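Local coordinates for mitochondrial dynamics protein MID49 (Mus musculus, PDB 4WOY) that acts as a mitochondrial outer membrane receptor that recruits the fission mediator Drp1 (DNM1L) to the mitochondrial surface and regulates its GTPase activity, at residues 2-10 and 269-277; 77-86 and 98-108. The protein carries 1 engineered substitution. All coordinates share one frame; numbering follows the deposited sequence.

Contact 1: residues 2-10 and 269-277; sequences FQERLLAFE and EEALGERFL
Phe2 lays the rim of its ring against the backbone of Gly273. Its CE2 lies 3.3 Å from Gly273 O, and Gly273 CA sits at the ring edge, near the ring plane. Phe2 CZ meets Phe276 CD2 at 3.4 Å; the ring planes are 43° apart and the pair is oblique. CD2 of Leu277 touches the same CZ. Chi1 of -175° sets the Phe2 CG opposite the backbone N, and the ring edge then reaches Gly273. One turn on, Leu6 divides its methyls: CD1 is 4.0 Å from Phe276 CB, and CD2 meets Leu272 CD2.

Gln3 makes the polar link. Its chain bends at chi2, and NE2 donates to Glu269 O at 2.8 Å. The bond is bent, and the donor stands above the carbonyl plane. Leu272 N reaches the same oxygen from the opposite face.

The axes of helix segments 2-10 and 272-277 cross at 83°, 9.7 Å apart at closest. Ala271 is the N-cap residue of the second helix. Farther out, Arg230 of helix 228-241 forms salt bridges with both Glu10 and Glu269. Phe329, at the C terminus, also meets the Phe2 ring.

The contact thus joins the N-terminal helix to the Mab-21-type helical region by an apolar centre and one side-chain-to-backbone hydrogen bond. The shared arginine probably offsets the repulsion between the two nearby glutamates.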
# COMPACT_ATOMS: atom_id res chain seq x y z
N PHE A 2 24.81 11.94 16.09
CA PHE A 2 23.73 11.21 15.47
C PHE A 2 23.15 11.87 14.23
O PHE A 2 22.90 11.21 13.22
CB PHE A 2 22.62 11.00 16.49
CG PHE A 2 21.50 10.15 16.00
CD1 PHE A 2 21.70 8.79 15.80
CD2 PHE A 2 20.26 10.69 15.72
CE1 PHE A 2 20.66 7.98 15.35
CE2 PHE A 2 19.23 9.88 15.26
CZ PHE A 2 19.43 8.53 15.08
N GLN A 3 22.95 13.18 14.32
CA GLN A 3 22.29 13.93 13.26
C GLN A 3 23.05 13.77 11.94
O GLN A 3 22.44 13.57 10.89
CB GLN A 3 22.17 15.41 13.64
CG GLN A 3 21.49 16.28 12.59
CD GLN A 3 19.98 16.07 12.56
OE1 GLN A 3 19.41 15.44 13.45
NE2 GLN A 3 19.32 16.61 11.54
N GLU A 4 24.38 13.84 12.00
CA GLU A 4 25.21 13.76 10.81
C GLU A 4 25.08 12.39 10.13
O GLU A 4 24.88 12.30 8.91
CB GLU A 4 26.66 14.03 11.15
CG GLU A 4 26.89 15.36 11.84
CD GLU A 4 28.32 15.54 12.33
OE1 GLU A 4 28.49 16.15 13.40
OE2 GLU A 4 29.25 15.04 11.67
N ARG A 5 25.15 11.34 10.92
CA ARG A 5 25.07 9.98 10.39
C ARG A 5 23.68 9.72 9.83
O ARG A 5 23.51 8.95 8.89
CB ARG A 5 25.43 8.94 11.46
CG ARG A 5 26.74 9.25 12.17
CD ARG A 5 27.55 8.01 12.55
NE ARG A 5 28.49 8.33 13.63
CZ ARG A 5 29.02 7.44 14.48
NH1 ARG A 5 28.70 6.15 14.38
NH2 ARG A 5 29.86 7.85 15.42
N LEU A 6 22.69 10.34 10.44
CA LEU A 6 21.32 10.16 9.99
C LEU A 6 21.14 10.78 8.63
O LEU A 6 20.56 10.18 7.74
CB LEU A 6 20.35 10.78 10.99
CG LEU A 6 18.88 10.57 10.67
CD1 LEU A 6 18.12 10.21 11.94
CD2 LEU A 6 18.30 11.80 9.98
N LEU A 7 21.66 11.99 8.47
CA LEU A 7 21.59 12.72 7.20
C LEU A 7 22.37 11.97 6.14
O LEU A 7 21.94 11.90 4.98
CB LEU A 7 22.12 14.13 7.36
CG LEU A 7 21.33 15.11 8.24
CD1 LEU A 7 21.91 16.50 8.13
CD2 LEU A 7 19.85 15.12 7.90
N ALA A 8 23.50 11.42 6.55
CA ALA A 8 24.36 10.64 5.65
C ALA A 8 23.64 9.37 5.15
O ALA A 8 23.64 9.08 3.95
CB ALA A 8 25.67 10.29 6.36
N PHE A 9 23.02 8.64 6.06
CA PHE A 9 22.24 7.46 5.68
C PHE A 9 21.10 7.82 4.73
O PHE A 9 20.85 7.14 3.72
CB PHE A 9 21.70 6.77 6.93
CG PHE A 9 20.88 5.56 6.64
CD1 PHE A 9 21.48 4.32 6.45
CD2 PHE A 9 19.50 5.65 6.56
CE1 PHE A 9 20.73 3.20 6.19
CE2 PHE A 9 18.73 4.54 6.29
CZ PHE A 9 19.36 3.30 6.10
N GLU A 10 20.40 8.90 5.06
CA GLU A 10 19.30 9.38 4.24
C GLU A 10 19.85 9.69 2.82
O GLU A 10 19.28 9.28 1.80
CB GLU A 10 18.67 10.61 4.89
CG GLU A 10 17.50 11.25 4.15
CD GLU A 10 16.92 12.44 4.90
OE1 GLU A 10 17.57 13.51 4.93
OE2 GLU A 10 15.81 12.30 5.46
N GLU A 269 13.98 19.44 10.85
CA GLU A 269 15.10 18.57 10.53
C GLU A 269 16.04 18.47 11.73
O GLU A 269 16.65 17.43 12.00
CB GLU A 269 15.83 19.09 9.29
CG GLU A 269 16.92 18.17 8.79
CD GLU A 269 17.77 18.79 7.71
OE1 GLU A 269 17.48 18.54 6.52
OE2 GLU A 269 18.71 19.53 8.06
N GLU A 270 16.12 19.56 12.47
CA GLU A 270 16.99 19.64 13.63
C GLU A 270 16.62 18.57 14.65
O GLU A 270 17.51 18.00 15.32
CB GLU A 270 16.89 21.04 14.24
CG GLU A 270 17.73 21.25 15.47
CD GLU A 270 17.64 22.67 15.99
OE1 GLU A 270 18.15 22.91 17.10
OE2 GLU A 270 17.08 23.55 15.29
N ALA A 271 15.32 18.29 14.76
CA ALA A 271 14.80 17.32 15.73
C ALA A 271 14.54 15.96 15.11
O ALA A 271 13.98 15.09 15.76
CB ALA A 271 13.51 17.86 16.37
N LEU A 272 14.94 15.78 13.86
CA LEU A 272 14.67 14.53 13.15
C LEU A 272 15.30 13.33 13.85
O LEU A 272 14.72 12.26 13.91
CB LEU A 272 15.17 14.62 11.72
CG LEU A 272 14.66 13.56 10.75
CD1 LEU A 272 13.19 13.28 10.92
CD2 LEU A 272 14.96 13.98 9.32
N GLY A 273 16.51 13.53 14.37
CA GLY A 273 17.21 12.48 15.08
C GLY A 273 16.47 12.03 16.32
O GLY A 273 16.38 10.83 16.60
N GLU A 274 15.92 12.99 17.06
CA GLU A 274 15.13 12.70 18.25
C GLU A 274 13.79 12.04 17.91
O GLU A 274 13.37 11.11 18.60
CB GLU A 274 14.88 13.98 19.03
CG GLU A 274 15.83 14.23 20.16
CD GLU A 274 15.74 15.65 20.64
OE1 GLU A 274 14.62 16.20 20.63
OE2 GLU A 274 16.79 16.22 21.02
N ARG A 275 13.14 12.49 16.84
CA ARG A 275 11.89 11.89 16.40
C ARG A 275 12.10 10.45 15.98
O ARG A 275 11.24 9.57 16.20
CB ARG A 275 11.28 12.67 15.23
CG ARG A 275 10.76 14.03 15.64
CD ARG A 275 9.92 13.98 16.91
NE ARG A 275 10.15 15.19 17.70
CZ ARG A 275 10.76 15.24 18.87
NH1 ARG A 275 11.15 14.12 19.47
NH2 ARG A 275 10.94 16.40 19.48
N PHE A 276 13.25 10.23 15.37
CA PHE A 276 13.68 8.91 14.95
C PHE A 276 13.86 7.99 16.15
O PHE A 276 13.36 6.88 16.15
CB PHE A 276 14.97 9.00 14.15
CG PHE A 276 15.53 7.67 13.72
CD1 PHE A 276 15.15 7.10 12.53
CD2 PHE A 276 16.45 7.01 14.51
CE1 PHE A 276 15.67 5.87 12.13
CE2 PHE A 276 16.97 5.78 14.12
CZ PHE A 276 16.59 5.22 12.94
N LEU A 277 14.56 8.47 17.18
CA LEU A 277 14.82 7.61 18.34
C LEU A 277 13.50 7.35 19.06
O LEU A 277 13.20 6.21 19.44
CB LEU A 277 15.84 8.24 19.29
CG LEU A 277 17.23 8.46 18.67
CD1 LEU A 277 18.23 9.12 19.64
CD2 LEU A 277 17.79 7.20 18.06

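Contact 2: residues 77-86 and 98-108; sequences LEPGLWSLVP and WAVRRTQLEFH
Strands 82-86 and 98-102 run antiparallel, their directions 152° apart, as the two arms of a beta hairpin in the MID51-like, nucleotidyltransferase-related region. Ser83-Arg101 and Val85-Ala99 are hydrogen-bonded pairs, while Trp82-Arg102, Leu84-Val100 and Pro86-Trp98 are non-hydrogen-bonded. Beyond the strands, Thr103 N donates to Leu81 O at 2.8 Å. A type II turn from Glu78 to Leu81 leads into the first arm.

Arg102 CD lies over a face of the Trp82 six-membered ring, 3.7 Å from its centroid. The arginine chain bends at chi2 (60°), and NH1 and NH2 both grip His108 O, the NH1 bond being 2.9 Å long. Leu81 CG lies over one guanidinium face and Leu105 CD2 over the other. Trp82 NE1 donates in its ring plane to Glu78 OE1 at 3.0 Å. At the other end, Pro86 CG sits over a face of Trp98, 3.3 Å from CH2, and Leu84 CB meets the ring edge at CZ3. On the face of Ser83 and Val85, Val85 CG2 covers the Arg101 guanidinium.

Outside the hairpin, Trp98 pairs through its backbone with Trp205. Arg102 ties the strand to the following loop: its CD packs on Trp82, while its guanidinium binds His108 O and, through NE, Asp116.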
# COMPACT_ATOMS: atom_id res chain seq x y z
N LEU A 77 -19.37 1.24 -9.36
CA LEU A 77 -20.56 0.56 -8.88
C LEU A 77 -21.83 1.43 -9.05
O LEU A 77 -21.78 2.65 -8.87
CB LEU A 77 -20.38 0.16 -7.41
CG LEU A 77 -19.24 -0.83 -7.09
CD1 LEU A 77 -19.18 -1.15 -5.59
CD2 LEU A 77 -19.40 -2.09 -7.91
N GLU A 78 -22.94 0.82 -9.44
CA GLU A 78 -24.22 1.55 -9.49
C GLU A 78 -24.58 2.11 -8.10
O GLU A 78 -24.56 1.39 -7.12
CB GLU A 78 -25.37 0.67 -10.00
CG GLU A 78 -25.18 0.10 -11.40
CD GLU A 78 -24.32 -1.17 -11.44
OE1 GLU A 78 -23.69 -1.52 -10.42
OE2 GLU A 78 -24.28 -1.82 -12.50
N PRO A 79 -24.85 3.41 -8.03
CA PRO A 79 -25.17 4.01 -6.72
C PRO A 79 -26.41 3.42 -6.05
O PRO A 79 -27.47 3.35 -6.66
CB PRO A 79 -25.38 5.49 -7.06
CG PRO A 79 -25.64 5.53 -8.55
CD PRO A 79 -24.84 4.40 -9.12
N GLY A 80 -26.25 2.97 -4.81
CA GLY A 80 -27.36 2.41 -4.05
C GLY A 80 -27.71 0.96 -4.34
O GLY A 80 -28.64 0.41 -3.75
N LEU A 81 -27.00 0.36 -5.28
CA LEU A 81 -27.20 -1.05 -5.61
C LEU A 81 -26.29 -1.91 -4.76
O LEU A 81 -26.39 -3.13 -4.74
CB LEU A 81 -26.92 -1.30 -7.09
CG LEU A 81 -27.81 -2.24 -7.90
CD1 LEU A 81 -29.26 -1.78 -7.89
CD2 LEU A 81 -27.28 -2.30 -9.34
N TRP A 82 -25.37 -1.24 -4.06
CA TRP A 82 -24.32 -1.91 -3.32
C TRP A 82 -24.11 -1.22 -1.99
O TRP A 82 -24.22 0.00 -1.90
CB TRP A 82 -23.00 -1.92 -4.11
CG TRP A 82 -23.14 -2.48 -5.48
CD1 TRP A 82 -23.42 -1.80 -6.65
CD2 TRP A 82 -23.00 -3.87 -5.85
NE1 TRP A 82 -23.46 -2.68 -7.71
CE2 TRP A 82 -23.20 -3.95 -7.25
CE3 TRP A 82 -22.71 -5.05 -5.13
CZ2 TRP A 82 -23.14 -5.16 -7.95
CZ3 TRP A 82 -22.63 -6.27 -5.84
CH2 TRP A 82 -22.85 -6.31 -7.23
N SER A 83 -23.83 -2.02 -0.97
CA SER A 83 -23.73 -1.53 0.39
C SER A 83 -22.48 -2.11 1.04
O SER A 83 -22.03 -3.17 0.68
CB SER A 83 -24.98 -1.92 1.17
OG SER A 83 -24.77 -1.80 2.56
N LEU A 84 -21.90 -1.39 1.98
CA LEU A 84 -20.69 -1.85 2.63
C LEU A 84 -21.03 -2.51 3.92
O LEU A 84 -21.90 -2.06 4.66
CB LEU A 84 -19.74 -0.69 2.90
CG LEU A 84 -19.37 0.04 1.62
CD1 LEU A 84 -18.37 1.11 1.94
CD2 LEU A 84 -18.83 -0.94 0.57
N VAL A 85 -20.36 -3.62 4.18
CA VAL A 85 -20.47 -4.27 5.46
C VAL A 85 -19.07 -4.47 6.02
O VAL A 85 -18.23 -5.14 5.43
CB VAL A 85 -21.21 -5.61 5.32
CG1 VAL A 85 -21.42 -6.23 6.68
CG2 VAL A 85 -22.55 -5.39 4.65
N PRO A 86 -18.78 -3.85 7.17
CA PRO A 86 -17.45 -3.97 7.77
C PRO A 86 -17.14 -5.41 8.18
O PRO A 86 -18.00 -6.05 8.81
CB PRO A 86 -17.54 -3.06 8.99
CG PRO A 86 -18.64 -2.16 8.65
CD PRO A 86 -19.64 -2.93 7.93
N TRP A 98 -13.69 -5.90 4.51
CA TRP A 98 -15.02 -5.34 4.31
C TRP A 98 -15.77 -6.17 3.26
O TRP A 98 -15.15 -6.70 2.32
CB TRP A 98 -14.93 -3.87 3.87
CG TRP A 98 -14.74 -2.88 5.00
CD1 TRP A 98 -13.63 -2.70 5.79
CD2 TRP A 98 -15.71 -1.93 5.45
NE1 TRP A 98 -13.86 -1.71 6.72
CE2 TRP A 98 -15.13 -1.22 6.52
CE3 TRP A 98 -17.01 -1.62 5.06
CZ2 TRP A 98 -15.80 -0.21 7.19
CZ3 TRP A 98 -17.68 -0.61 5.73
CH2 TRP A 98 -17.07 0.08 6.78
N ALA A 99 -17.09 -6.30 3.42
CA ALA A 99 -17.90 -6.99 2.40
C ALA A 99 -18.64 -5.96 1.57
O ALA A 99 -18.93 -4.86 2.02
CB ALA A 99 -18.86 -7.98 3.01
N VAL A 100 -18.91 -6.33 0.33
CA VAL A 100 -19.64 -5.50 -0.59
C VAL A 100 -20.94 -6.27 -0.92
O VAL A 100 -20.92 -7.30 -1.60
CB VAL A 100 -18.80 -5.16 -1.88
CG1 VAL A 100 -19.57 -4.27 -2.81
CG2 VAL A 100 -17.48 -4.50 -1.51
N ARG A 101 -22.06 -5.76 -0.40
CA ARG A 101 -23.35 -6.45 -0.42
C ARG A 101 -24.19 -5.96 -1.59
O ARG A 101 -24.42 -4.76 -1.76
CB ARG A 101 -24.10 -6.23 0.90
CG ARG A 101 -25.37 -7.04 1.08
CD ARG A 101 -26.21 -6.52 2.27
NE ARG A 101 -25.78 -7.09 3.55
CZ ARG A 101 -25.86 -6.46 4.72
NH1 ARG A 101 -26.32 -5.21 4.78
NH2 ARG A 101 -25.45 -7.07 5.82
N ARG A 102 -24.67 -6.89 -2.38
CA ARG A 102 -25.58 -6.59 -3.45
C ARG A 102 -26.92 -6.28 -2.80
O ARG A 102 -27.30 -6.91 -1.81
CB ARG A 102 -25.65 -7.73 -4.45
CG ARG A 102 -26.65 -7.52 -5.56
CD ARG A 102 -26.38 -6.29 -6.42
NE ARG A 102 -26.95 -6.53 -7.75
CZ ARG A 102 -28.23 -6.35 -8.06
NH1 ARG A 102 -29.09 -5.92 -7.15
NH2 ARG A 102 -28.66 -6.62 -9.29
N THR A 103 -27.59 -5.25 -3.31
CA THR A 103 -28.81 -4.68 -2.73
C THR A 103 -29.97 -4.71 -3.74
O THR A 103 -29.73 -4.88 -4.93
CB THR A 103 -28.55 -3.20 -2.32
OG1 THR A 103 -27.49 -3.11 -1.36
CG2 THR A 103 -29.68 -2.68 -1.71
N GLN A 104 -31.21 -4.53 -3.28
CA GLN A 104 -32.35 -4.32 -4.16
C GLN A 104 -32.49 -5.45 -5.17
O GLN A 104 -32.76 -5.23 -6.33
CB GLN A 104 -32.21 -2.97 -4.89
CG GLN A 104 -32.01 -1.80 -3.93
CD GLN A 104 -32.36 -0.45 -4.51
OE1 GLN A 104 -32.61 -0.32 -5.71
NE2 GLN A 104 -32.33 0.58 -3.68
N LEU A 105 -32.31 -6.67 -4.72
CA LEU A 105 -32.42 -7.84 -5.59
C LEU A 105 -33.86 -8.14 -6.02
O LEU A 105 -34.07 -8.79 -7.04
CB LEU A 105 -31.81 -9.06 -4.89
CG LEU A 105 -30.28 -8.97 -4.95
CD1 LEU A 105 -29.59 -9.93 -3.98
CD2 LEU A 105 -29.82 -9.18 -6.38
N GLU A 106 -34.84 -7.71 -5.22
CA GLU A 106 -36.24 -7.96 -5.58
C GLU A 106 -36.56 -7.24 -6.88
O GLU A 106 -37.05 -7.85 -7.83
CB GLU A 106 -37.21 -7.53 -4.45
CG GLU A 106 -38.67 -7.79 -4.76
CD GLU A 106 -39.64 -7.40 -3.63
OE1 GLU A 106 -39.22 -6.74 -2.65
OE2 GLU A 106 -40.83 -7.74 -3.73
N PHE A 107 -36.25 -5.95 -6.97
CA PHE A 107 -36.69 -5.20 -8.14
C PHE A 107 -35.57 -5.00 -9.16
O PHE A 107 -35.82 -4.63 -10.31
CB PHE A 107 -37.29 -3.88 -7.69
CG PHE A 107 -38.54 -4.06 -6.81
CD1 PHE A 107 -39.56 -4.92 -7.20
CD2 PHE A 107 -38.66 -3.41 -5.58
CE1 PHE A 107 -40.69 -5.11 -6.40
CE2 PHE A 107 -39.76 -3.60 -4.79
CZ PHE A 107 -40.79 -4.45 -5.20
N HIS A 108 -34.34 -5.29 -8.75
CA HIS A 108 -33.20 -5.31 -9.66
C HIS A 108 -32.45 -6.62 -9.48
O HIS A 108 -31.42 -6.65 -8.78
CB HIS A 108 -32.25 -4.16 -9.39
CG HIS A 108 -32.84 -2.82 -9.69
ND1 HIS A 108 -33.15 -1.90 -8.70
CD2 HIS A 108 -33.17 -2.23 -10.86
CE1 HIS A 108 -33.63 -0.81 -9.26
NE2 HIS A 108 -33.67 -0.99 -10.57

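The chain starts in contact 1, where helix 2-14 is one partner. It then runs through helix 18-42 into the strands of the large mixed sheet, in the nucleotidyltransferase-like part of the protein. There contact 2 closes a short hairpin, with 11 residues between its segments, and strand 97-102 also pairs with strand 205-208 of that sheet. Only much later, after helices 210-224, 228-241 and 250-261, does the chain return at 269-277 and close contact 1 across 258 residues. Contact 2 is thus enclosed by the long loop of contact 1. The two do not touch. They lie about 49 Å apart, centre to centre, on opposite sides of the chain's centre. Contact 1 ties the N-terminal helix to the C-terminal helices, whereas contact 2 stays local.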